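Local coordinates for transcriptional regulator, TetR family (Agrobacterium tumefaciens, PDB 2G7S), which probably binds operator DNA as a dimeric, ligand-responsive transcriptional regulator of the TetR family, at residues A[87-90]-A[91-95]; A[107-110]-A[111-114]; A[153-156]-A[157-161]; A[160-163]-A[164-168]; A[178-181]-A[182-186]. All coordinates share one frame; numbering follows the deposited sequence.

Interaction 1. Residues A[87-90]-A[91-95]; sequences AYIG and YWEGC
Tyr88 and Trp92, one helical turn apart, lean out from the helix in the same direction, next to each other. The Tyr88 side chain leaves the backbone with CG anti to the backbone N (chi1 169°), which brings the ring, beyond CB and CG, face-on to the indole edge. CE1 is the first ring atom to meet it, 3.7 Å from Trp92 NE1; CZ follows at 3.8 Å from Trp92 CD1. The indole presents its pyrrole edge, CD1 and NE1, to one face of the phenol in an offset edge-to-face (T-shaped) pair, with the planes at 90°. At the tip, Tyr88 OH stands 3.6 Å from Trp92 NE1, and a water joins the two, 2.7 Å from OH and accepting from NE1 at 3.0 Å, in the plane of both rings. The pair belongs to helix 81-98 of the TetR-type C-terminal domain, where Tyr88 also packs on Phe161 and Val165 of helix 154-173, and Trp92 on Met169. On another side of the helix, Glu93 CG sits 3.4 Å from Ile89 O. The Glu93 carboxylate is turned to Arg186 of helix 180-192, with which it forms a salt bridge. Beneath these side chains, Glu93 N donates to Ile89 O at 3.0 Å.

Interaction 2. Residues A[107-110]-A[111-114]; sequences ALLA and SEIP
Leu109 and Glu112 cross at an angle in the turn that follows helix 105-110, the acid laying its carboxylate against the leucine: Glu112 OE1 is 3.4 Å from Leu109 CD2. That oxygen has its polar partner outside the turn, accepting a hydrogen bond from Tyr26 N. Ser111 is oriented differently, back toward Leu108. In the conformer described, its OG stands between the backbone N and the carbonyl carbon (chi1 68°), from where it donates to Leu108 O at 2.7 Å, in the carbonyl plane. Ser111 N reaches the same oxygen at 3.1 Å from well above that plane, so two donors of one residue grip Leu108 O. A type I beta turn runs from Ala110 to Ile113, closed by a weak bond of 3.3 Å from Ile113 N to Ala110 O, and the chain continues onward in roughly the direction of the helix. The bond from Glu112 N to Leu109 O, 2.9 Å, likewise spans three residues, in place of the four of an alpha helix. Ile113 folds back alongside Ala110, its CG1 3.5 Å from Ala110 O. In the dimer, Ser111 packs on Ser111 of the second subunit, whose Arg173 donates to Ser111 O.

Interaction 3. Residues A[153-156]-A[157-161]; sequences TARA and NAEIF
The backbone of Thr153 is extended, and from Ala154 onward the chain settles into the regular alpha-helical bonding of helix 154-173, with Asn157 N donating to Thr153 O and Ala158 N to Ala154 O. Thr153 is the N-cap: its OG1 accepts from Ala156 N at 3.0 Å, occupying an amide of the first turn that has no preceding helical carbonyl to bond. The carbonyl of this same residue is held twice. Asn157 N donates to Thr153 O at 3.0 Å, whereas Asn157 ND2 comes at 2.9 Å from above the carbonyl plane, 47° out, along a nearly straight N-H...O line of 166°. With its CG anti to the carbonyl carbon and beside the backbone N (chi1 -81°), Asn157 turns its amide back toward the helix start, where ND2 also donates to Thr151 O. The asparagine thus ties the preceding loop to the first turn. On another side of the helix, Arg155 and Glu159 run near each other but find their polar partners on helix 118-144: Arg155 bridges to Asp133, and both side chains bond Ser132 OG. Glu159 OE1 also accepts from His175 of the second subunit. Between the two aliphatic stems, Arg155 CD lies 4.3 Å from Glu159 CG.

Interaction 4. Residues A[160-163]-A[164-168]; sequences IFMA and TVHGA
Ile160 O is gripped by two donors of Thr164, OG1 at 2.7 Å and the backbone N at 2.8 Å, which reach it from opposite faces of its carbonyl plane. Thr164 OG1 lies beside its own backbone N (chi1 -57°), which carries the hydroxyl back to the carbonyl one turn earlier and leaves it bonded inside the helix. This is the middle of helix 154-173, which in the dimer of TetR-type C-terminal domains packs against the second subunit: Thr164 meets Thr164 of that subunit, and Ala163 meets its Ile184. Phe161 and Val165 face the interior of their own subunit, where Tyr88 of helix 81-98 packs on both. In the conformer of Phe161 described, Val165 sets CG2 over one face of the ring, 4.1 Å from the centroid and 18° off the ring normal, a CH-pi contact displaced toward the CE2 and CZ rim.

Met162, present as selenomethionine, and His166 both meet Phe128 of helix 118-144, and they also reach the second subunit, at its His175 and Leu170 respectively. The selenium of Met162 stands oblique to the His166 ring, 5.0 Å from the centroid, and the nearer approach is made by the methylene. Met162 O lies above the imidazole, offset toward its rim, while accepting the His166 backbone N. Where the two side chains come nearest, Met162 CG stands 3.4 Å from His166 CE1.

Interaction 5. Residues A[178-181]-A[182-186]; sequences AATF and GAITR
Next to the bond from Ala183 N to Ala179 O, which begins the direct helical bonding of helix 180-192, a water joins Ala178 to Gly182, donating to Ala178 O at 3.1 Å and accepting from Gly182 N at 2.9 Å. Thr180 comes next and lies alongside Ile184, its CG2 3.7 Å from Ile184 CD1; its hydroxyl is occupied away from this pair, bonding to Asp177 and to Gly176 O. Phe181 meets Thr185 through both its ring and its carbonyl. Thr185 sets CG2 over one face of the ring, 4.2 Å from the centroid in a CH-pi contact, with CZ as the nearest ring atom. Thr185 OG1, between its backbone N and carbonyl carbon (chi1 54°), donates to Phe181 O at 2.8 Å from above the carbonyl plane. Thr185 N bonds the same oxygen at 3.0 Å, and a weak third bond comes from Ile184 N. The ring itself packs on Ala168 of helix 154-173 and on Ile96 of helix 81-98. Thr185 therefore splits its two branches: the buried hydroxyl donates within its own helix, and the methyl lies against the ring, while the residue also packs on Ile89 of helix 81-98.

Overall arrangement
All five contacts lie in the helical C-terminal domain, and they differ with what surrounds them. Interactions 2 and 4 are buried and touch at Ala107 and His166; interactions 2 to 5 all reach the second subunit, and interaction 1 does not. Interactions 3 and 4 share Ile160 and Phe161 on helix 154-173, the first at its partly buried, more polar start and the second in its largely apolar middle. Interactions 1 and 5, partly buried, hold helix 81-98 to helix 180-192 by charge and by aromatic packing. Phe161 links interactions 1, 3 and 4. Doubly held carbonyls recur in interactions 2 to 5, through serine, asparagine or threonine, whereas within its own segments interaction 1 relies on an edge-to-face aromatic pair and a bridging water.

Interaction 1. Residues A[87-90]-A[91-95]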
loop_
_atom_site.group_PDB
_atom_site.type_symbol
_atom_site.label_atom_id
_atom_site.label_comp_id
_atom_site.label_asym_id
_atom_site.label_seq_id
_atom_site.Cartn_x
_atom_site.Cartn_y
_atom_site.Cartn_z
ATOM N N ALA A 87 -14.533 13.653 8.790
ATOM C CA ALA A 87 -14.738 12.681 9.872
ATOM C C ALA A 87 -14.171 11.313 9.501
ATOM O O ALA A 87 -13.689 10.576 10.373
ATOM C CB ALA A 87 -16.252 12.535 10.202
ATOM N N TYR A 88 -14.210 10.965 8.226
ATOM C CA TYR A 88 -13.590 9.692 7.766
ATOM C C TYR A 88 -12.066 9.736 7.990
ATOM O O TYR A 88 -11.478 8.742 8.492
ATOM C CB TYR A 88 -14.002 9.508 6.282
ATOM C CG TYR A 88 -13.253 8.411 5.589
ATOM C CD1 TYR A 88 -13.524 7.087 5.809
ATOM C CD2 TYR A 88 -12.259 8.710 4.696
ATOM C CE1 TYR A 88 -12.771 6.058 5.121
ATOM C CE2 TYR A 88 -11.543 7.725 4.040
ATOM C CZ TYR A 88 -11.785 6.434 4.245
ATOM O OH TYR A 88 -11.078 5.454 3.557
ATOM N N ILE A 89 -11.424 10.848 7.645
ATOM C CA ILE A 89 -10.013 11.014 7.924
ATOM C C ILE A 89 -9.744 10.861 9.422
ATOM O O ILE A 89 -8.746 10.246 9.835
ATOM C CB ILE A 89 -9.492 12.360 7.388
ATOM C CG1 ILE A 89 -9.491 12.308 5.855
ATOM C CG2 ILE A 89 -8.072 12.742 7.953
ATOM C CD1 ILE A 89 -9.032 13.590 5.231
ATOM N N GLY A 90 -10.610 11.474 10.230
ATOM C CA GLY A 90 -10.442 11.384 11.702
ATOM C C GLY A 90 -10.587 9.971 12.226
ATOM O O GLY A 90 -9.865 9.557 13.177
ATOM N N TYR A 91 -11.482 9.210 11.608
ATOM C CA TYR A 91 -11.678 7.811 12.012
ATOM C C TYR A 91 -10.360 7.065 11.811
ATOM O O TYR A 91 -9.899 6.359 12.710
ATOM C CB TYR A 91 -12.768 7.202 11.128
ATOM C CG TYR A 91 -12.712 5.689 11.101
ATOM C CD1 TYR A 91 -13.107 4.916 12.223
ATOM C CD2 TYR A 91 -12.190 5.036 9.997
ATOM C CE1 TYR A 91 -13.017 3.509 12.151
ATOM C CE2 TYR A 91 -12.106 3.663 9.951
ATOM C CZ TYR A 91 -12.518 2.928 10.999
ATOM O OH TYR A 91 -12.358 1.499 10.842
ATOM N N TRP A 92 -9.707 7.233 10.670
ATOM C CA TRP A 92 -8.442 6.489 10.438
ATOM C C TRP A 92 -7.315 7.006 11.365
ATOM O O TRP A 92 -6.506 6.222 11.846
ATOM C CB TRP A 92 -8.020 6.552 8.971
ATOM C CG TRP A 92 -8.662 5.464 8.251
ATOM C CD1 TRP A 92 -9.592 5.555 7.208
ATOM C CD2 TRP A 92 -8.455 4.056 8.478
ATOM N NE1 TRP A 92 -9.970 4.265 6.819
ATOM C CE2 TRP A 92 -9.296 3.340 7.589
ATOM C CE3 TRP A 92 -7.620 3.343 9.345
ATOM C CZ2 TRP A 92 -9.325 1.938 7.544
ATOM C CZ3 TRP A 92 -7.678 1.945 9.324
ATOM C CH2 TRP A 92 -8.568 1.275 8.436
ATOM N N GLU A 93 -7.285 8.317 11.616
ATOM C CA GLU A 93 -6.302 8.811 12.582
ATOM C C GLU A 93 -6.487 8.191 13.930
ATOM O O GLU A 93 -5.478 7.817 14.620
ATOM C CB GLU A 93 -6.405 10.330 12.728
ATOM C CG GLU A 93 -5.921 11.005 11.487
ATOM C CD GLU A 93 -6.108 12.538 11.487
ATOM O OE1 GLU A 93 -7.020 13.027 12.199
ATOM O OE2 GLU A 93 -5.326 13.220 10.806
ATOM N N GLY A 94 -7.728 8.030 14.365
ATOM C CA GLY A 94 -7.942 7.348 15.665
ATOM C C GLY A 94 -7.507 5.882 15.637
ATOM O O GLY A 94 -7.023 5.349 16.648
ATOM N N CYS A 95 -7.765 5.199 14.540
ATOM C CA CYS A 95 -7.321 3.780 14.432
ATOM C C CYS A 95 -5.808 3.698 14.483
ATOM O O CYS A 95 -5.224 2.752 15.093
ATOM C CB CYS A 95 -7.745 3.221 13.052
ATOM S SG CYS A 95 -9.573 2.899 12.984
HETATM O O HOH W 1 -11.302 2.970 4.504
#

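Interaction 2. Residues A[107-110]-A[111-114]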
loop_
_atom_site.group_PDB
_atom_site.type_symbol
_atom_site.label_atom_id
_atom_site.label_comp_id
_atom_site.label_asym_id
_atom_site.label_seq_id
_atom_site.Cartn_x
_atom_site.Cartn_y
_atom_site.Cartn_z
ATOM N N ALA A 107 -6.792 -2.905 2.246
ATOM C CA ALA A 107 -5.686 -2.257 1.587
ATOM C C ALA A 107 -4.421 -3.139 1.690
ATOM O O ALA A 107 -3.586 -3.191 0.769
ATOM C CB ALA A 107 -5.453 -0.850 2.212
ATOM N N LEU A 108 -4.221 -3.763 2.858
ATOM C CA LEU A 108 -3.045 -4.585 3.039
ATOM C C LEU A 108 -3.120 -5.789 2.097
ATOM O O LEU A 108 -2.149 -6.137 1.418
ATOM C CB LEU A 108 -2.876 -5.000 4.567
ATOM C CG LEU A 108 -1.388 -5.244 5.026
ATOM C CD1 LEU A 108 -1.310 -5.321 6.545
ATOM C CD2 LEU A 108 -0.640 -6.372 4.397
ATOM N N LEU A 109 -4.260 -6.491 2.130
ATOM C CA LEU A 109 -4.371 -7.675 1.271
ATOM C C LEU A 109 -4.224 -7.281 -0.208
ATOM O O LEU A 109 -3.759 -8.105 -0.979
ATOM C CB LEU A 109 -5.712 -8.359 1.489
ATOM C CG LEU A 109 -5.824 -9.119 2.824
ATOM C CD1 LEU A 109 -7.276 -9.522 3.101
ATOM C CD2 LEU A 109 -4.939 -10.402 2.864
ATOM N N ALA A 110 -4.689 -6.081 -0.587
ATOM C CA ALA A 110 -4.577 -5.740 -2.004
ATOM C C ALA A 110 -3.144 -5.779 -2.487
ATOM O O ALA A 110 -2.908 -6.059 -3.658
ATOM C CB ALA A 110 -5.177 -4.336 -2.234
ATOM N N SER A 111 -2.167 -5.498 -1.617
ATOM C CA SER A 111 -0.789 -5.485 -2.088
ATOM C C SER A 111 -0.291 -6.876 -2.386
ATOM O O SER A 111 0.800 -7.022 -2.943
ATOM C CB SER A 111 0.129 -4.902 -1.033
ATOM O OG SER A 111 0.206 -5.771 0.101
ATOM N N GLU A 112 -1.053 -7.876 -1.959
ATOM C CA GLU A 112 -0.610 -9.292 -2.149
ATOM C C GLU A 112 -1.502 -10.042 -3.144
ATOM O O GLU A 112 -1.430 -11.289 -3.232
ATOM C CB GLU A 112 -0.736 -10.055 -0.832
ATOM C CG GLU A 112 -0.267 -9.457 0.313
ATOM C CD GLU A 112 -0.567 -10.243 1.604
ATOM O OE1 GLU A 112 -1.687 -10.604 2.031
ATOM O OE2 GLU A 112 0.372 -10.230 2.321
ATOM N N ILE A 113 -2.410 -9.323 -3.830
ATOM C CA ILE A 113 -3.370 -10.008 -4.719
ATOM C C ILE A 113 -2.831 -11.162 -5.559
ATOM O O ILE A 113 -3.476 -12.209 -5.648
ATOM C CB ILE A 113 -4.185 -8.973 -5.539
ATOM C CG1 ILE A 113 -5.321 -8.444 -4.602
ATOM C CG2 ILE A 113 -4.737 -9.576 -6.819
ATOM C CD1 ILE A 113 -6.074 -7.245 -5.157
ATOM N N PRO A 114 -1.674 -10.990 -6.196
ATOM C CA PRO A 114 -1.226 -12.086 -7.116
ATOM C C PRO A 114 -1.051 -13.449 -6.419
ATOM O O PRO A 114 -1.081 -14.472 -7.112
ATOM C CB PRO A 114 0.165 -11.599 -7.595
ATOM C CG PRO A 114 -0.019 -10.058 -7.654
ATOM C CD PRO A 114 -0.807 -9.772 -6.318
#

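Interaction 3. Residues A[153-156]-A[157-161]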
loop_
_atom_site.group_PDB
_atom_site.type_symbol
_atom_site.label_atom_id
_atom_site.label_comp_id
_atom_site.label_asym_id
_atom_site.label_seq_id
_atom_site.Cartn_x
_atom_site.Cartn_y
_atom_site.Cartn_z
ATOM N N THR A 153 -13.881 14.654 -12.532
ATOM C CA THR A 153 -15.163 14.155 -12.041
ATOM C C THR A 153 -15.107 13.765 -10.571
ATOM O O THR A 153 -14.024 13.552 -9.985
ATOM C CB THR A 153 -15.519 12.889 -12.821
ATOM O OG1 THR A 153 -14.551 11.894 -12.577
ATOM C CG2 THR A 153 -15.597 13.199 -14.360
ATOM N N ALA A 154 -16.276 13.585 -9.978
ATOM C CA ALA A 154 -16.314 13.100 -8.596
ATOM C C ALA A 154 -15.655 11.732 -8.498
ATOM O O ALA A 154 -14.889 11.503 -7.546
ATOM C CB ALA A 154 -17.752 13.007 -8.120
ATOM N N ARG A 155 -15.942 10.824 -9.439
ATOM C CA ARG A 155 -15.285 9.477 -9.338
ATOM C C ARG A 155 -13.769 9.589 -9.430
ATOM O O ARG A 155 -13.031 8.919 -8.676
ATOM C CB ARG A 155 -15.783 8.587 -10.485
ATOM C CG ARG A 155 -15.050 7.251 -10.605
ATOM C CD ARG A 155 -15.381 6.367 -9.447
ATOM N NE ARG A 155 -16.732 5.830 -9.624
ATOM C CZ ARG A 155 -17.312 4.935 -8.797
ATOM N NH1 ARG A 155 -16.688 4.519 -7.672
ATOM N NH2 ARG A 155 -18.512 4.448 -9.085
ATOM N N ALA A 156 -13.248 10.437 -10.337
ATOM C CA ALA A 156 -11.784 10.522 -10.421
ATOM C C ALA A 156 -11.186 11.081 -9.135
ATOM O O ALA A 156 -10.125 10.618 -8.652
ATOM C CB ALA A 156 -11.357 11.436 -11.594
ATOM N N ASN A 157 -11.890 12.036 -8.524
ATOM C CA ASN A 157 -11.421 12.553 -7.232
ATOM C C ASN A 157 -11.552 11.521 -6.116
ATOM O O ASN A 157 -10.703 11.502 -5.201
ATOM C CB ASN A 157 -12.155 13.832 -6.889
ATOM C CG ASN A 157 -11.538 15.019 -7.631
ATOM O OD1 ASN A 157 -10.575 15.614 -7.157
ATOM N ND2 ASN A 157 -12.084 15.329 -8.826
ATOM N N ALA A 158 -12.605 10.725 -6.143
ATOM C CA ALA A 158 -12.732 9.637 -5.149
ATOM C C ALA A 158 -11.561 8.652 -5.258
ATOM O O ALA A 158 -11.032 8.172 -4.256
ATOM C CB ALA A 158 -14.041 8.859 -5.413
ATOM N N GLU A 159 -11.202 8.290 -6.489
ATOM C CA GLU A 159 -10.098 7.377 -6.686
ATOM C C GLU A 159 -8.788 7.968 -6.197
ATOM O O GLU A 159 -7.960 7.244 -5.575
ATOM C CB GLU A 159 -10.009 6.980 -8.164
ATOM C CG GLU A 159 -11.122 6.059 -8.652
ATOM C CD GLU A 159 -10.979 4.636 -8.110
ATOM O OE1 GLU A 159 -9.820 4.135 -8.034
ATOM O OE2 GLU A 159 -12.028 4.037 -7.864
ATOM N N ILE A 160 -8.584 9.290 -6.403
ATOM C CA ILE A 160 -7.379 9.944 -5.837
ATOM C C ILE A 160 -7.459 9.941 -4.321
ATOM O O ILE A 160 -6.446 9.657 -3.638
ATOM C CB ILE A 160 -7.257 11.353 -6.430
ATOM C CG1 ILE A 160 -6.877 11.278 -7.934
ATOM C CG2 ILE A 160 -6.253 12.207 -5.640
ATOM C CD1 ILE A 160 -7.230 12.532 -8.715
ATOM N N PHE A 161 -8.597 10.311 -3.763
ATOM C CA PHE A 161 -8.611 10.383 -2.291
ATOM C C PHE A 161 -8.438 8.982 -1.664
ATOM O O PHE A 161 -7.782 8.835 -0.611
ATOM C CB PHE A 161 -9.924 11.038 -1.876
ATOM C CG PHE A 161 -10.042 11.247 -0.396
ATOM C CD1 PHE A 161 -9.334 12.274 0.212
ATOM C CD2 PHE A 161 -10.899 10.450 0.373
ATOM C CE1 PHE A 161 -9.427 12.452 1.609
ATOM C CE2 PHE A 161 -11.018 10.643 1.749
ATOM C CZ PHE A 161 -10.290 11.679 2.354
#

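Interaction 4. Residues A[160-163]-A[164-168]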
loop_
_atom_site.group_PDB
_atom_site.type_symbol
_atom_site.label_atom_id
_atom_site.label_comp_id
_atom_site.label_asym_id
_atom_site.label_seq_id
_atom_site.Cartn_x
_atom_site.Cartn_y
_atom_site.Cartn_z
ATOM N N ILE A 160 -8.584 9.290 -6.403
ATOM C CA ILE A 160 -7.379 9.944 -5.837
ATOM C C ILE A 160 -7.459 9.941 -4.321
ATOM O O ILE A 160 -6.446 9.657 -3.638
ATOM C CB ILE A 160 -7.257 11.353 -6.430
ATOM C CG1 ILE A 160 -6.877 11.278 -7.934
ATOM C CG2 ILE A 160 -6.253 12.207 -5.640
ATOM C CD1 ILE A 160 -7.230 12.532 -8.715
ATOM N N PHE A 161 -8.597 10.311 -3.763
ATOM C CA PHE A 161 -8.611 10.383 -2.291
ATOM C C PHE A 161 -8.438 8.982 -1.664
ATOM O O PHE A 161 -7.782 8.835 -0.611
ATOM C CB PHE A 161 -9.924 11.038 -1.876
ATOM C CG PHE A 161 -10.042 11.247 -0.396
ATOM C CD1 PHE A 161 -9.334 12.274 0.212
ATOM C CD2 PHE A 161 -10.899 10.450 0.373
ATOM C CE1 PHE A 161 -9.427 12.452 1.609
ATOM C CE2 PHE A 161 -11.018 10.643 1.749
ATOM C CZ PHE A 161 -10.290 11.679 2.354
HETATM N N MSE A 162 -9.033 7.952 -2.250
HETATM C CA MSE A 162 -8.845 6.603 -1.687
HETATM C C MSE A 162 -7.390 6.200 -1.803
HETATM O O MSE A 162 -6.809 5.631 -0.834
HETATM C CB MSE A 162 -9.743 5.602 -2.485
HETATM C CG MSE A 162 -9.569 4.177 -1.914
HETATM SE SE MSE A 162 -10.931 2.953 -2.559
HETATM C CE MSE A 162 -10.347 2.883 -4.423
ATOM N N ALA A 163 -6.725 6.457 -2.937
ATOM C CA ALA A 163 -5.332 6.090 -3.111
ATOM C C ALA A 163 -4.462 6.873 -2.107
ATOM O O ALA A 163 -3.457 6.368 -1.581
ATOM C CB ALA A 163 -4.878 6.355 -4.528
ATOM N N THR A 164 -4.802 8.144 -1.889
ATOM C CA THR A 164 -4.028 8.973 -0.927
ATOM C C THR A 164 -4.164 8.401 0.470
ATOM O O THR A 164 -3.158 8.333 1.198
ATOM C CB THR A 164 -4.526 10.429 -0.984
ATOM O OG1 THR A 164 -4.400 10.893 -2.378
ATOM C CG2 THR A 164 -3.662 11.290 -0.121
ATOM N N VAL A 165 -5.364 7.984 0.871
ATOM C CA VAL A 165 -5.586 7.360 2.185
ATOM C C VAL A 165 -4.732 6.086 2.296
ATOM O O VAL A 165 -4.078 5.883 3.339
ATOM C CB VAL A 165 -7.111 7.084 2.365
ATOM C CG1 VAL A 165 -7.402 6.118 3.444
ATOM C CG2 VAL A 165 -7.881 8.426 2.599
ATOM N N HIS A 166 -4.816 5.215 1.272
ATOM C CA HIS A 166 -4.071 3.967 1.387
ATOM C C HIS A 166 -2.549 4.238 1.372
ATOM O O HIS A 166 -1.789 3.567 2.118
ATOM C CB HIS A 166 -4.443 3.077 0.245
ATOM C CG HIS A 166 -5.844 2.586 0.351
ATOM N ND1 HIS A 166 -6.542 2.122 -0.747
ATOM C CD2 HIS A 166 -6.673 2.454 1.417
ATOM C CE1 HIS A 166 -7.764 1.719 -0.351
ATOM N NE2 HIS A 166 -7.874 1.920 0.964
ATOM N N GLY A 167 -2.106 5.229 0.590
ATOM C CA GLY A 167 -0.694 5.521 0.566
ATOM C C GLY A 167 -0.284 6.172 1.886
ATOM O O GLY A 167 0.897 6.037 2.299
ATOM N N ALA A 168 -1.163 6.970 2.507
ATOM C CA ALA A 168 -0.829 7.631 3.771
ATOM C C ALA A 168 -0.738 6.611 4.921
ATOM O O ALA A 168 0.132 6.752 5.796
ATOM C CB ALA A 168 -1.896 8.684 4.076
#

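Interaction 5. Residues A[178-181]-A[182-186]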
loop_
_atom_site.group_PDB
_atom_site.type_symbol
_atom_site.label_atom_id
_atom_site.label_comp_id
_atom_site.label_asym_id
_atom_site.label_seq_id
_atom_site.Cartn_x
_atom_site.Cartn_y
_atom_site.Cartn_z
ATOM N N ALA A 178 2.611 9.304 13.892
ATOM C CA ALA A 178 1.160 9.585 14.092
ATOM C C ALA A 178 0.651 10.921 13.450
ATOM O O ALA A 178 -0.548 11.177 13.401
ATOM C CB ALA A 178 0.793 9.530 15.595
ATOM N N ALA A 179 1.509 11.755 12.919
ATOM C CA ALA A 179 0.994 12.921 12.197
ATOM C C ALA A 179 1.045 12.704 10.710
ATOM O O ALA A 179 0.402 13.449 10.034
ATOM C CB ALA A 179 1.853 14.167 12.500
ATOM N N THR A 180 1.769 11.696 10.212
ATOM C CA THR A 180 1.873 11.493 8.763
ATOM C C THR A 180 0.528 11.348 8.073
ATOM O O THR A 180 0.330 11.880 6.969
ATOM C CB THR A 180 2.733 10.219 8.551
ATOM O OG1 THR A 180 4.062 10.589 8.924
ATOM C CG2 THR A 180 2.728 9.746 7.212
ATOM N N PHE A 181 -0.383 10.578 8.673
ATOM C CA PHE A 181 -1.615 10.269 7.948
ATOM C C PHE A 181 -2.407 11.539 7.652
ATOM O O PHE A 181 -2.809 11.780 6.478
ATOM C CB PHE A 181 -2.473 9.269 8.733
ATOM C CG PHE A 181 -3.731 8.849 7.998
ATOM C CD1 PHE A 181 -3.708 7.835 7.051
ATOM C CD2 PHE A 181 -4.920 9.490 8.241
ATOM C CE1 PHE A 181 -4.889 7.480 6.348
ATOM C CE2 PHE A 181 -6.081 9.161 7.558
ATOM C CZ PHE A 181 -6.076 8.149 6.608
ATOM N N GLY A 182 -2.568 12.410 8.653
ATOM C CA GLY A 182 -3.257 13.660 8.411
ATOM C C GLY A 182 -2.474 14.621 7.521
ATOM O O GLY A 182 -3.027 15.359 6.698
ATOM N N ALA A 183 -1.142 14.629 7.693
ATOM C CA ALA A 183 -0.330 15.556 6.903
ATOM C C ALA A 183 -0.427 15.253 5.417
ATOM O O ALA A 183 -0.227 16.158 4.561
ATOM C CB ALA A 183 1.127 15.445 7.320
ATOM N N ILE A 184 -0.709 13.996 5.076
ATOM C CA ILE A 184 -0.815 13.641 3.667
ATOM C C ILE A 184 -2.260 13.803 3.166
ATOM O O ILE A 184 -2.432 14.245 1.983
ATOM C CB ILE A 184 -0.331 12.194 3.451
ATOM C CG1 ILE A 184 1.186 12.162 3.636
ATOM C CG2 ILE A 184 -0.741 11.625 2.088
ATOM C CD1 ILE A 184 1.724 10.757 3.795
ATOM N N THR A 185 -3.256 13.418 3.974
ATOM C CA THR A 185 -4.612 13.371 3.454
ATOM C C THR A 185 -5.380 14.702 3.585
ATOM O O THR A 185 -6.265 14.982 2.754
ATOM C CB THR A 185 -5.440 12.305 4.171
ATOM O OG1 THR A 185 -5.403 12.513 5.591
ATOM C CG2 THR A 185 -4.942 10.885 3.855
ATOM N N ARG A 186 -5.032 15.499 4.593
ATOM C CA ARG A 186 -5.866 16.674 4.882
ATOM C C ARG A 186 -5.689 17.788 3.825
ATOM O O ARG A 186 -6.620 18.572 3.594
ATOM C CB ARG A 186 -5.648 17.144 6.334
ATOM C CG ARG A 186 -6.309 16.088 7.270
ATOM C CD ARG A 186 -5.975 16.434 8.731
ATOM N NE ARG A 186 -6.652 15.523 9.653
ATOM C CZ ARG A 186 -7.939 15.636 9.920
ATOM N NH1 ARG A 186 -8.688 16.612 9.329
ATOM N NH2 ARG A 186 -8.525 14.765 10.785
HETATM O O HOH W 2 -2.643 12.382 11.517
#